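Local atomic coordinates of dihydropteridine reductase (Dictyostelium discoideum, PDB entry 3ORF), a protein that reduces quinonoid dihydropteridines with NADH or NADPH, regenerating tetrahydrobiopterin as a homodimeric short-chain dehydrogenase/reductase. Residues G35-V38 with V39-F42; E73-S76 with V77-I81; M115-M118 with N119-A123. All blocks are in the same frame, centred on the assembly; numbering follows the deposited sequence.

Contact 1 of 3, residues G35-V38 with V39-F42; sequences GAEV and VKFF
Val38 carries CG1 anti to its own backbone N (chi1 179°), which sets this methyl beside the ring of Phe42, one helical turn on. The two side chains lie side by side and point the same way. CG1 of Val38 is 3.9 Å from CD1 of Phe42. CD1 of Phe42 also lies 3.3 Å from O of Val38, which meets the ring obliquely. That carbonyl accepts the amide of Phe42, whose N stands 3.0 Å from Val38 O. Two aromatic neighbours, Trp47 and Phe221, meet the Phe42 ring edge-to-face. With an alanine in place of this ring, Trp47, Phe221 and the Val38 methyl would probably lose their shared partner, and a gap would be likely to open between helix 33-44 and helix 213-225.

On another side, Glu37 bends at chi2 (54°), and its carboxylate lies near Phe41 and Lys40. Glu37 OE2 is 3.8 Å from CB of Phe41 and sits near the ring plane, at the edge. Glu37 OE1 is 4.6 Å from NZ of Lys40, so opposite charges are near but not in contact. Val39 turns CG2 to 3.4 Å from O of Gly35. Backbone bonds from Val39, Lys40, Phe41 and Phe42 to the carbonyls four residues back hold the turns together.

Val38, Val39 and Phe42 face strand 24-28, while Glu37 and Phe41 meet helix 213-225. This is helix 33-44 of the first beta-alpha-beta unit of a Rossmann fold, and Gly35 is probably the last glycine of its dinucleotide-binding GxGxxG pattern.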
ATOM      1  N   GLY A  35      -5.866 -20.649  -4.907  1.00 28.04           N
ATOM      2  CA  GLY A  35      -6.569 -20.915  -3.679  1.00 27.57           C
ATOM      3  C   GLY A  35      -7.224 -22.290  -3.736  1.00 30.43           C
ATOM      4  O   GLY A  35      -7.117 -23.079  -2.767  1.00 29.45           O
ATOM      5  N   ALA A  36      -7.858 -22.603  -4.876  1.00 30.37           N
ATOM      6  CA  ALA A  36      -8.502 -23.937  -5.034  1.00 33.59           C
ATOM      7  C   ALA A  36      -7.494 -25.083  -5.160  1.00 34.54           C
ATOM      8  O   ALA A  36      -7.797 -26.212  -4.738  1.00 37.24           O
ATOM      9  CB  ALA A  36      -9.528 -23.971  -6.229  1.00 32.84           C
ATOM     10  N   GLU A  37      -6.312 -24.832  -5.745  1.00 32.94           N
ATOM     11  CA  GLU A  37      -5.293 -25.871  -5.755  1.00 33.87           C
ATOM     12  C   GLU A  37      -4.711 -26.118  -4.338  1.00 33.60           C
ATOM     13  O   GLU A  37      -4.457 -27.250  -3.966  1.00 34.06           O
ATOM     14  CB  GLU A  37      -4.181 -25.560  -6.743  1.00 33.71           C
ATOM     15  CG  GLU A  37      -3.016 -26.601  -6.776  1.00 38.65           C
ATOM     16  CD  GLU A  37      -3.440 -28.075  -7.017  1.00 48.73           C
ATOM     17  OE1 GLU A  37      -4.236 -28.358  -7.965  1.00 51.90           O
ATOM     18  OE2 GLU A  37      -2.934 -28.956  -6.249  1.00 52.08           O
ATOM     19  N   VAL A  38      -4.534 -25.066  -3.539  1.00 32.95           N
ATOM     20  CA  VAL A  38      -4.103 -25.255  -2.135  1.00 32.69           C
ATOM     21  C   VAL A  38      -5.150 -26.082  -1.366  1.00 34.29           C
ATOM     22  O   VAL A  38      -4.832 -26.899  -0.472  1.00 35.67           O
ATOM     23  CB  VAL A  38      -3.823 -23.886  -1.431  1.00 31.50           C
ATOM     24  CG1 VAL A  38      -3.407 -24.094   0.007  1.00 29.67           C
ATOM     25  CG2 VAL A  38      -2.694 -23.127  -2.174  1.00 29.51           C
ATOM     26  N   VAL A  39      -6.413 -25.869  -1.671  1.00 34.51           N
ATOM     27  CA  VAL A  39      -7.442 -26.592  -0.884  1.00 35.12           C
ATOM     28  C   VAL A  39      -7.369 -28.076  -1.286  1.00 36.38           C
ATOM     29  O   VAL A  39      -7.282 -28.973  -0.422  1.00 36.64           O
ATOM     30  CB  VAL A  39      -8.854 -26.023  -1.126  1.00 34.93           C
ATOM     31  CG1 VAL A  39      -9.935 -27.011  -0.618  1.00 37.20           C
ATOM     32  CG2 VAL A  39      -8.987 -24.651  -0.455  1.00 28.42           C
ATOM     33  N   LYS A  40      -7.318 -28.300  -2.598  1.00 36.47           N
ATOM     34  CA  LYS A  40      -7.315 -29.644  -3.156  1.00 39.47           C
ATOM     35  C   LYS A  40      -6.122 -30.433  -2.597  1.00 40.19           C
ATOM     36  O   LYS A  40      -6.290 -31.569  -2.138  1.00 40.57           O
ATOM     37  CB  LYS A  40      -7.255 -29.599  -4.687  1.00 40.44           C
ATOM     38  CG  LYS A  40      -7.905 -30.734  -5.418  1.00 45.11           C
ATOM     39  CD  LYS A  40      -6.982 -31.307  -6.514  1.00 54.02           C
ATOM     40  CE  LYS A  40      -7.320 -30.835  -7.928  1.00 59.00           C
ATOM     41  NZ  LYS A  40      -6.996 -31.892  -9.012  1.00 60.70           N
ATOM     42  N   PHE A  41      -4.927 -29.837  -2.646  1.00 38.42           N
ATOM     43  CA  PHE A  41      -3.737 -30.524  -2.194  1.00 38.66           C
ATOM     44  C   PHE A  41      -3.786 -30.776  -0.673  1.00 38.50           C
ATOM     45  O   PHE A  41      -3.421 -31.868  -0.193  1.00 38.94           O
ATOM     46  CB  PHE A  41      -2.464 -29.714  -2.548  1.00 38.95           C
ATOM     47  CG  PHE A  41      -1.197 -30.476  -2.331  1.00 40.21           C
ATOM     48  CD1 PHE A  41      -0.584 -31.159  -3.391  1.00 42.83           C
ATOM     49  CD2 PHE A  41      -0.629 -30.565  -1.039  1.00 41.12           C
ATOM     50  CE1 PHE A  41       0.644 -31.926  -3.153  1.00 44.40           C
ATOM     51  CE2 PHE A  41       0.569 -31.299  -0.807  1.00 41.88           C
ATOM     52  CZ  PHE A  41       1.197 -31.986  -1.871  1.00 42.15           C
ATOM     53  N   PHE A  42      -4.212 -29.793   0.103  1.00 37.25           N
ATOM     54  CA  PHE A  42      -4.270 -30.080   1.546  1.00 38.30           C
ATOM     55  C   PHE A  42      -5.249 -31.178   1.887  1.00 40.14           C
ATOM     56  O   PHE A  42      -4.928 -32.058   2.679  1.00 40.25           O
ATOM     57  CB  PHE A  42      -4.469 -28.842   2.403  1.00 37.10           C
ATOM     58  CG  PHE A  42      -3.156 -28.107   2.694  1.00 37.37           C
ATOM     59  CD1 PHE A  42      -2.407 -27.518   1.637  1.00 32.37           C
ATOM     60  CD2 PHE A  42      -2.684 -27.996   3.990  1.00 34.74           C
ATOM     61  CE1 PHE A  42      -1.215 -26.837   1.869  1.00 31.95           C
ATOM     62  CE2 PHE A  42      -1.463 -27.284   4.260  1.00 36.73           C
ATOM     63  CZ  PHE A  42      -0.705 -26.738   3.186  1.00 33.69           C
TER

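Contact 2 of 3, residues E73-S76 with V77-I81; sequences EIKS and VIEKI
Backbone hydrogen bonds join Glu73, Ile74 and Ser76 to Val77, Ile78 and Lys80, each four residues on. The Ile78 N bond to Ile74 O is 3.1 Å long and nearly straight, with an N-H...O angle of 172°. Lys80 N is 2.6 Å from Ser76 O.

Apolar side chains lie against these carbonyls. CG1 of Ile78 stands beside its own backbone N (chi1 -60°), which sets it 3.4 Å from O of Ile74. CG1 of Val77 is 3.6 Å from the same Ile74 O. Val77 packs on Ile52 and Phe64 of the sheet, and Ile78 on His128 and Ile129 of helix 108-133, while Ile74 and Lys75 pack on Leu109 of the second subunit. Helix 71-82 thus joins sheet and helix in the alpha-beta-alpha sandwich of the Rossmann fold.

The charged ends of Lys75, Glu79 and Lys80 take the outer side. NZ of Lys75 is 4.8 Å from OE2 of Glu79, so any attraction is probably weak; Lys75 NZ also makes a long, weak ion pair with Glu72. Lys80 CG lies 3.4 Å from Ser76 O. Ser76 OG bonds back to Glu72 O, and Glu73 OE1 takes the amide of Lys67.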
ATOM      1  N   GLU A  73     -18.186  -7.466   7.099  1.00 45.64           N
ATOM      2  CA  GLU A  73     -18.023  -8.776   6.472  1.00 45.08           C
ATOM      3  C   GLU A  73     -16.927  -9.614   7.044  1.00 43.36           C
ATOM      4  O   GLU A  73     -17.120 -10.808   7.277  1.00 43.11           O
ATOM      5  CB  GLU A  73     -17.859  -8.635   4.956  1.00 43.91           C
ATOM      6  CG  GLU A  73     -19.272  -8.306   4.261  1.00 45.99           C
ATOM      7  CD  GLU A  73     -20.299  -9.480   4.258  1.00 50.81           C
ATOM      8  OE1 GLU A  73     -20.044 -10.560   3.699  1.00 51.25           O
ATOM      9  OE2 GLU A  73     -21.399  -9.315   4.817  1.00 59.64           O
ATOM     10  N   ILE A  74     -15.779  -8.980   7.295  1.00 42.25           N
ATOM     11  CA  ILE A  74     -14.666  -9.674   7.895  1.00 42.36           C
ATOM     12  C   ILE A  74     -14.975 -10.045   9.362  1.00 43.72           C
ATOM     13  O   ILE A  74     -14.823 -11.205   9.753  1.00 43.41           O
ATOM     14  CB  ILE A  74     -13.277  -8.895   7.675  1.00 40.76           C
ATOM     15  CG1 ILE A  74     -13.014  -8.700   6.180  1.00 39.42           C
ATOM     16  CG2 ILE A  74     -12.123  -9.603   8.357  1.00 38.45           C
ATOM     17  CD1 ILE A  74     -12.980 -10.014   5.376  1.00 39.13           C
ATOM     18  N   LYS A  75     -15.420  -9.090  10.177  1.00 46.24           N
ATOM     19  CA  LYS A  75     -15.880  -9.501  11.536  1.00 48.94           C
ATOM     20  C   LYS A  75     -16.831 -10.707  11.504  1.00 49.66           C
ATOM     21  O   LYS A  75     -16.690 -11.601  12.356  1.00 49.82           O
ATOM     22  CB  LYS A  75     -16.497  -8.355  12.366  1.00 51.33           C
ATOM     23  CG  LYS A  75     -15.492  -7.506  13.172  1.00 52.74           C
ATOM     24  CD  LYS A  75     -16.137  -6.831  14.367  1.00 61.04           C
ATOM     25  CE  LYS A  75     -17.214  -5.749  14.027  1.00 64.40           C
ATOM     26  NZ  LYS A  75     -18.039  -5.394  15.265  1.00 67.49           N
ATOM     27  N   SER A  76     -17.756 -10.785  10.519  1.00 49.27           N
ATOM     28  CA  SER A  76     -18.805 -11.841  10.582  1.00 50.49           C
ATOM     29  C   SER A  76     -18.277 -13.202  10.307  1.00 48.73           C
ATOM     30  O   SER A  76     -18.600 -14.140  11.022  1.00 48.46           O
ATOM     31  CB  SER A  76     -19.967 -11.580   9.617  1.00 52.79           C
ATOM     32  OG  SER A  76     -20.484 -10.310   9.945  1.00 58.74           O
ATOM     33  N   VAL A  77     -17.444 -13.304   9.265  1.00 45.92           N
ATOM     34  CA  VAL A  77     -16.913 -14.574   8.872  1.00 44.42           C
ATOM     35  C   VAL A  77     -15.963 -15.108   9.974  1.00 45.00           C
ATOM     36  O   VAL A  77     -15.994 -16.324  10.311  1.00 46.04           O
ATOM     37  CB  VAL A  77     -16.310 -14.498   7.416  1.00 42.80           C
ATOM     38  CG1 VAL A  77     -14.883 -13.961   7.441  1.00 39.88           C
ATOM     39  CG2 VAL A  77     -16.310 -15.808   6.825  1.00 39.50           C
ATOM     40  N   ILE A  78     -15.177 -14.215  10.591  1.00 45.15           N
ATOM     41  CA  ILE A  78     -14.376 -14.626  11.765  1.00 46.02           C
ATOM     42  C   ILE A  78     -15.330 -15.015  12.875  1.00 50.18           C
ATOM     43  O   ILE A  78     -15.166 -16.083  13.480  1.00 50.80           O
ATOM     44  CB  ILE A  78     -13.503 -13.529  12.367  1.00 45.55           C
ATOM     45  CG1 ILE A  78     -12.493 -12.993  11.365  1.00 44.77           C
ATOM     46  CG2 ILE A  78     -12.752 -14.062  13.588  1.00 43.98           C
ATOM     47  CD1 ILE A  78     -11.723 -14.082  10.686  1.00 48.90           C
ATOM     48  N   GLU A  79     -16.335 -14.168  13.127  1.00 51.87           N
ATOM     49  CA  GLU A  79     -17.318 -14.505  14.184  1.00 56.72           C
ATOM     50  C   GLU A  79     -18.009 -15.859  13.924  1.00 57.50           C
ATOM     51  O   GLU A  79     -18.174 -16.624  14.847  1.00 58.33           O
ATOM     52  CB  GLU A  79     -18.267 -13.312  14.482  1.00 58.12           C
ATOM     53  CG  GLU A  79     -17.465 -12.038  15.012  1.00 60.78           C
ATOM     54  CD  GLU A  79     -18.299 -10.771  15.286  1.00 65.08           C
ATOM     55  OE1 GLU A  79     -19.273 -10.430  14.546  1.00 65.72           O
ATOM     56  OE2 GLU A  79     -17.946 -10.109  16.279  1.00 68.29           O
ATOM     57  N   LYS A  80     -18.291 -16.175  12.645  1.00 57.80           N
ATOM     58  CA  LYS A  80     -18.873 -17.462  12.243  1.00 58.52           C
ATOM     59  C   LYS A  80     -17.949 -18.622  12.471  1.00 58.02           C
ATOM     60  O   LYS A  80     -18.367 -19.639  12.989  1.00 60.73           O
ATOM     61  CB  LYS A  80     -19.283 -17.481  10.772  1.00 58.54           C
ATOM     62  CG  LYS A  80     -20.581 -16.803  10.412  1.00 60.41           C
ATOM     63  CD  LYS A  80     -20.751 -16.831   8.886  1.00 61.89           C
ATOM     64  CE  LYS A  80     -21.863 -15.891   8.418  1.00 64.82           C
ATOM     65  NZ  LYS A  80     -21.846 -15.762   6.928  1.00 62.90           N
ATOM     66  N   ILE A  81     -16.697 -18.494  12.057  1.00 56.51           N
ATOM     67  CA  ILE A  81     -15.738 -19.596  12.134  1.00 55.02           C
ATOM     68  C   ILE A  81     -15.355 -19.900  13.597  1.00 57.16           C
ATOM     69  O   ILE A  81     -15.074 -21.059  13.996  1.00 57.02           O
ATOM     70  CB  ILE A  81     -14.466 -19.220  11.356  1.00 52.69           C
ATOM     71  CG1 ILE A  81     -14.748 -19.183   9.840  1.00 50.49           C
ATOM     72  CG2 ILE A  81     -13.347 -20.177  11.693  1.00 47.86           C
ATOM     73  CD1 ILE A  81     -13.632 -18.671   9.009  1.00 44.10           C
TER

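Contact 3 of 3, residues M115-M118 with N119-A123; sequences MIDM and NLYSA. With NAD (nicotinamide-adenine-dinucleotide), chain E.
Met115 and Asn119 lie side by side and point the same way. The thioether SD of Met115 is 3.5 Å from ND2 of Asn119. Met115 O accepts Asn119 N and, weakly, Leu120 N. Asn119 OD1 takes the amide of Gly97 and lies 3.4 Å from O2D of the NAD ribose. This carboxamide therefore links the helix to the loop at the cofactor.

Ile116 comes next. Its O is gripped by two amides, Leu120 N and Tyr121 N. The bond from Tyr121 N to Ile116 O is 3.0 Å and close to linear, at 175°. It reaches the carbonyl five residues back, the mark of a pi-type turn. Ile116 CG2 crosses to the Tyr121 ring, 3.7 Å from CD1. The anti placement of this methyl to the backbone N points it there. Ile116 also packs on Tyr121 of the second subunit.

Asp117 runs alongside the same ring, with OD1 3.8 Å from CD1 of Tyr121 and the carboxylate turned 49° from the ring plane. Asp117 O is not paired with an amide of the next segment and instead takes N6A of the adenine, 3.0 Å away.

Met118 closes the segment. Met118 CG lies near N7A of the adenine. Met118 O accepts OG of Ser122 at 2.6 Å, while CB of Ser122 is 3.4 Å from N6A of NAD. The widened turn is consistent with Asp117 O being left to accept from the adenine. It forms part of the adenine end of the NAD pocket in this SDR-type Rossmann fold, on a helix that also meets the second subunit.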
ATOM      1  N   MET A 115      -7.266  -2.635  -7.530  1.00 28.97           N
ATOM      2  CA  MET A 115      -6.099  -3.306  -6.904  1.00 26.44           C
ATOM      3  C   MET A 115      -6.218  -3.113  -5.380  1.00 27.46           C
ATOM      4  O   MET A 115      -5.861  -3.995  -4.632  1.00 24.49           O
ATOM      5  CB  MET A 115      -4.786  -2.724  -7.418  1.00 26.28           C
ATOM      6  CG  MET A 115      -4.446  -3.017  -8.978  1.00 26.33           C
ATOM      7  SD  MET A 115      -4.390  -4.785  -9.260  1.00 25.38           S
ATOM      8  CE  MET A 115      -6.154  -5.115  -9.608  1.00 20.43           C
ATOM      9  N   ILE A 116      -6.715  -1.945  -4.932  1.00 29.30           N
ATOM     10  CA  ILE A 116      -6.935  -1.752  -3.510  1.00 30.44           C
ATOM     11  C   ILE A 116      -7.925  -2.810  -3.010  1.00 31.33           C
ATOM     12  O   ILE A 116      -7.649  -3.519  -2.074  1.00 32.23           O
ATOM     13  CB  ILE A 116      -7.397  -0.351  -3.199  1.00 31.52           C
ATOM     14  CG1 ILE A 116      -6.197   0.597  -3.283  1.00 29.10           C
ATOM     15  CG2 ILE A 116      -8.016  -0.306  -1.768  1.00 32.66           C
ATOM     16  CD1 ILE A 116      -6.516   2.096  -3.177  1.00 22.20           C
ATOM     17  N   ASP A 117      -9.044  -2.975  -3.683  1.00 33.10           N
ATOM     18  CA  ASP A 117     -10.079  -3.889  -3.181  1.00 34.28           C
ATOM     19  C   ASP A 117      -9.667  -5.363  -3.232  1.00 33.14           C
ATOM     20  O   ASP A 117     -10.042  -6.170  -2.385  1.00 33.11           O
ATOM     21  CB  ASP A 117     -11.355  -3.686  -4.023  1.00 35.09           C
ATOM     22  CG  ASP A 117     -12.099  -2.320  -3.700  1.00 39.20           C
ATOM     23  OD1 ASP A 117     -11.857  -1.647  -2.670  1.00 38.93           O
ATOM     24  OD2 ASP A 117     -12.955  -1.944  -4.517  1.00 44.36           O
ATOM     25  N   MET A 118      -8.986  -5.745  -4.309  1.00 33.02           N
ATOM     26  CA  MET A 118      -8.605  -7.123  -4.489  1.00 32.34           C
ATOM     27  C   MET A 118      -7.330  -7.483  -3.715  1.00 30.69           C
ATOM     28  O   MET A 118      -7.252  -8.562  -3.118  1.00 31.33           O
ATOM     29  CB  MET A 118      -8.414  -7.420  -5.984  1.00 32.88           C
ATOM     30  CG  MET A 118      -9.754  -7.705  -6.711  1.00 40.39           C
ATOM     31  SD  MET A 118      -9.432  -8.264  -8.411  1.00 52.14           S
ATOM     32  CE  MET A 118      -9.877  -6.794  -9.372  1.00 54.57           C
ATOM     33  N   ASN A 119      -6.288  -6.661  -3.770  1.00 28.81           N
ATOM     34  CA  ASN A 119      -5.038  -7.077  -3.079  1.00 27.48           C
ATOM     35  C   ASN A 119      -4.873  -6.491  -1.653  1.00 27.60           C
ATOM     36  O   ASN A 119      -4.468  -7.211  -0.751  1.00 26.90           O
ATOM     37  CB  ASN A 119      -3.815  -6.759  -3.886  1.00 27.54           C
ATOM     38  CG  ASN A 119      -3.888  -7.312  -5.323  1.00 26.20           C
ATOM     39  OD1 ASN A 119      -4.130  -8.491  -5.553  1.00 28.86           O
ATOM     40  ND2 ASN A 119      -3.627  -6.456  -6.269  1.00 24.92           N
ATOM     41  N   LEU A 120      -5.242  -5.230  -1.447  1.00 25.50           N
ATOM     42  CA  LEU A 120      -4.801  -4.576  -0.216  1.00 26.39           C
ATOM     43  C   LEU A 120      -5.789  -4.870   0.907  1.00 26.38           C
ATOM     44  O   LEU A 120      -5.399  -5.268   2.027  1.00 27.20           O
ATOM     45  CB  LEU A 120      -4.609  -3.032  -0.426  1.00 25.31           C
ATOM     46  CG  LEU A 120      -4.058  -2.294   0.794  1.00 25.76           C
ATOM     47  CD1 LEU A 120      -2.949  -3.062   1.540  1.00 23.08           C
ATOM     48  CD2 LEU A 120      -3.582  -0.887   0.441  1.00 26.92           C
ATOM     49  N   TYR A 121      -7.070  -4.663   0.601  1.00 26.73           N
ATOM     50  CA  TYR A 121      -8.139  -5.043   1.529  1.00 28.23           C
ATOM     51  C   TYR A 121      -8.050  -6.494   1.974  1.00 27.49           C
ATOM     52  O   TYR A 121      -8.380  -6.780   3.107  1.00 29.26           O
ATOM     53  CB  TYR A 121      -9.555  -4.722   0.977  1.00 26.81           C
ATOM     54  CG  TYR A 121     -10.031  -3.386   1.427  1.00 28.62           C
ATOM     55  CD1 TYR A 121     -10.037  -2.314   0.553  1.00 30.71           C
ATOM     56  CD2 TYR A 121     -10.437  -3.146   2.772  1.00 34.89           C
ATOM     57  CE1 TYR A 121     -10.510  -1.017   0.942  1.00 31.70           C
ATOM     58  CE2 TYR A 121     -10.904  -1.842   3.190  1.00 33.85           C
ATOM     59  CZ  TYR A 121     -10.901  -0.791   2.249  1.00 36.65           C
ATOM     60  OH  TYR A 121     -11.306   0.493   2.570  1.00 39.28           O
ATOM     61  N   SER A 122      -7.618  -7.399   1.101  1.00 26.80           N
ATOM     62  CA  SER A 122      -7.566  -8.796   1.463  1.00 26.01           C
ATOM     63  C   SER A 122      -6.316  -9.152   2.283  1.00 26.02           C
ATOM     64  O   SER A 122      -6.395 -10.001   3.190  1.00 26.96           O
ATOM     65  CB  SER A 122      -7.673  -9.645   0.223  1.00 26.92           C
ATOM     66  OG  SER A 122      -6.650  -9.352  -0.719  1.00 27.22           O
ATOM     67  N   ALA A 123      -5.177  -8.506   1.988  1.00 22.91           N
ATOM     68  CA  ALA A 123      -4.005  -8.635   2.834  1.00 23.00           C
ATOM     69  C   ALA A 123      -4.307  -8.097   4.248  1.00 24.07           C
ATOM     70  O   ALA A 123      -3.849  -8.627   5.212  1.00 24.20           O
ATOM     71  CB  ALA A 123      -2.901  -7.872   2.272  1.00 22.98           C
TER
HETATM   72  PA  NAD E 901      -7.751 -15.723  -9.367  1.00 34.60           P
HETATM   73  O1A NAD E 901      -8.348 -14.494  -9.950  1.00 37.00           O
HETATM   74  O2A NAD E 901      -8.115 -17.071  -9.885  1.00 32.27           O
HETATM   75  O5B NAD E 901      -8.263 -15.783  -7.807  1.00 35.20           O
HETATM   76  C5B NAD E 901      -8.247 -14.779  -6.859  1.00 35.50           C
HETATM   77  C4B NAD E 901      -9.392 -15.103  -5.883  1.00 35.46           C
HETATM   78  O4B NAD E 901      -9.403 -14.023  -4.904  1.00 36.35           O
HETATM   79  C3B NAD E 901     -10.751 -15.000  -6.627  1.00 36.75           C
HETATM   80  O3B NAD E 901     -11.597 -16.023  -6.159  1.00 36.88           O
HETATM   81  C2B NAD E 901     -11.382 -13.730  -6.091  1.00 38.45           C
HETATM   82  O2B NAD E 901     -12.810 -13.860  -5.985  1.00 40.13           O
HETATM   83  C1B NAD E 901     -10.767 -13.676  -4.678  1.00 38.25           C
HETATM   84  N9A NAD E 901     -10.682 -12.314  -4.081  1.00 38.27           N
HETATM   85  C8A NAD E 901     -10.359 -11.184  -4.763  1.00 36.75           C
HETATM   86  N7A NAD E 901     -10.330 -10.184  -3.868  1.00 40.02           N
HETATM   87  C5A NAD E 901     -10.669 -10.661  -2.631  1.00 38.71           C
HETATM   88  C6A NAD E 901     -10.815 -10.096  -1.326  1.00 38.64           C
HETATM   89  N6A NAD E 901     -10.690  -8.762  -1.115  1.00 37.52           N
HETATM   90  N1A NAD E 901     -11.141 -10.903  -0.275  1.00 37.07           N
HETATM   91  C2A NAD E 901     -11.343 -12.200  -0.474  1.00 33.82           C
HETATM   92  N3A NAD E 901     -11.209 -12.755  -1.696  1.00 33.58           N
HETATM   93  C4A NAD E 901     -10.903 -12.022  -2.789  1.00 35.47           C
HETATM   94  O3  NAD E 901      -6.201 -15.447  -9.341  1.00 31.68           O
HETATM   95  PN  NAD E 901      -5.021 -16.423  -9.219  1.00 39.18           P
HETATM   96  O1N NAD E 901      -4.538 -16.556 -10.631  1.00 41.13           O
HETATM   97  O2N NAD E 901      -5.307 -17.608  -8.308  1.00 36.14           O
HETATM   98  O5D NAD E 901      -3.879 -15.567  -8.447  1.00 42.49           O
HETATM   99  C5D NAD E 901      -3.634 -15.694  -7.041  1.00 50.66           C
HETATM  100  C4D NAD E 901      -2.654 -14.603  -6.566  1.00 55.69           C
HETATM  101  O4D NAD E 901      -1.544 -14.504  -7.498  1.00 59.36           O
HETATM  102  C3D NAD E 901      -3.204 -13.176  -6.453  1.00 56.37           C
HETATM  103  O3D NAD E 901      -2.851 -12.709  -5.103  1.00 53.22           O
HETATM  104  C2D NAD E 901      -2.425 -12.374  -7.504  1.00 59.37           C
HETATM  105  O2D NAD E 901      -2.320 -11.030  -7.009  1.00 58.46           O
HETATM  106  C1D NAD E 901      -1.082 -13.124  -7.357  1.00 60.63           C
HETATM  107  N1N NAD E 901       0.256 -12.961  -8.089  1.00 62.96           N
HETATM  108  C2N NAD E 901       0.577 -13.542  -9.394  1.00 63.57           C
HETATM  109  C3N NAD E 901       1.893 -13.307  -9.925  1.00 61.26           C
HETATM  110  C7N NAD E 901       2.390 -13.867 -11.287  1.00 55.51           C
HETATM  111  O7N NAD E 901       3.026 -13.128 -12.062  1.00 56.55           O
HETATM  112  N7N NAD E 901       2.137 -15.179 -11.480  1.00 38.14           N
HETATM  113  C4N NAD E 901       2.844 -12.563  -9.186  1.00 63.76           C
HETATM  114  C5N NAD E 901       2.526 -12.044  -7.924  1.00 62.21           C
HETATM  115  C6N NAD E 901       1.261 -12.241  -7.395  1.00 59.60           C

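Overall arrangement
All three contacts are turns within single helices, on three different helices of the Rossmann fold. Contact 3 is the buried one, while contacts 1 and 2 are partly buried, with charged residues on their outer sides. Contact 1 is on helix 33-44 and contact 3 on helix 108-133, on opposite sides of the chain's centre. Contacts 2 and 3 come nearest each other, about 6 Å between nearest atoms, and both touch the second subunit; contact 1 does not. The chemistry follows this: contact 1 is chiefly aliphatic and aromatic packing; contact 2 is aliphatic, with charged side chains along its outer side; contact 3 combines apolar packing with a backbone carbonyl, Asp117 O, that binds the adenine.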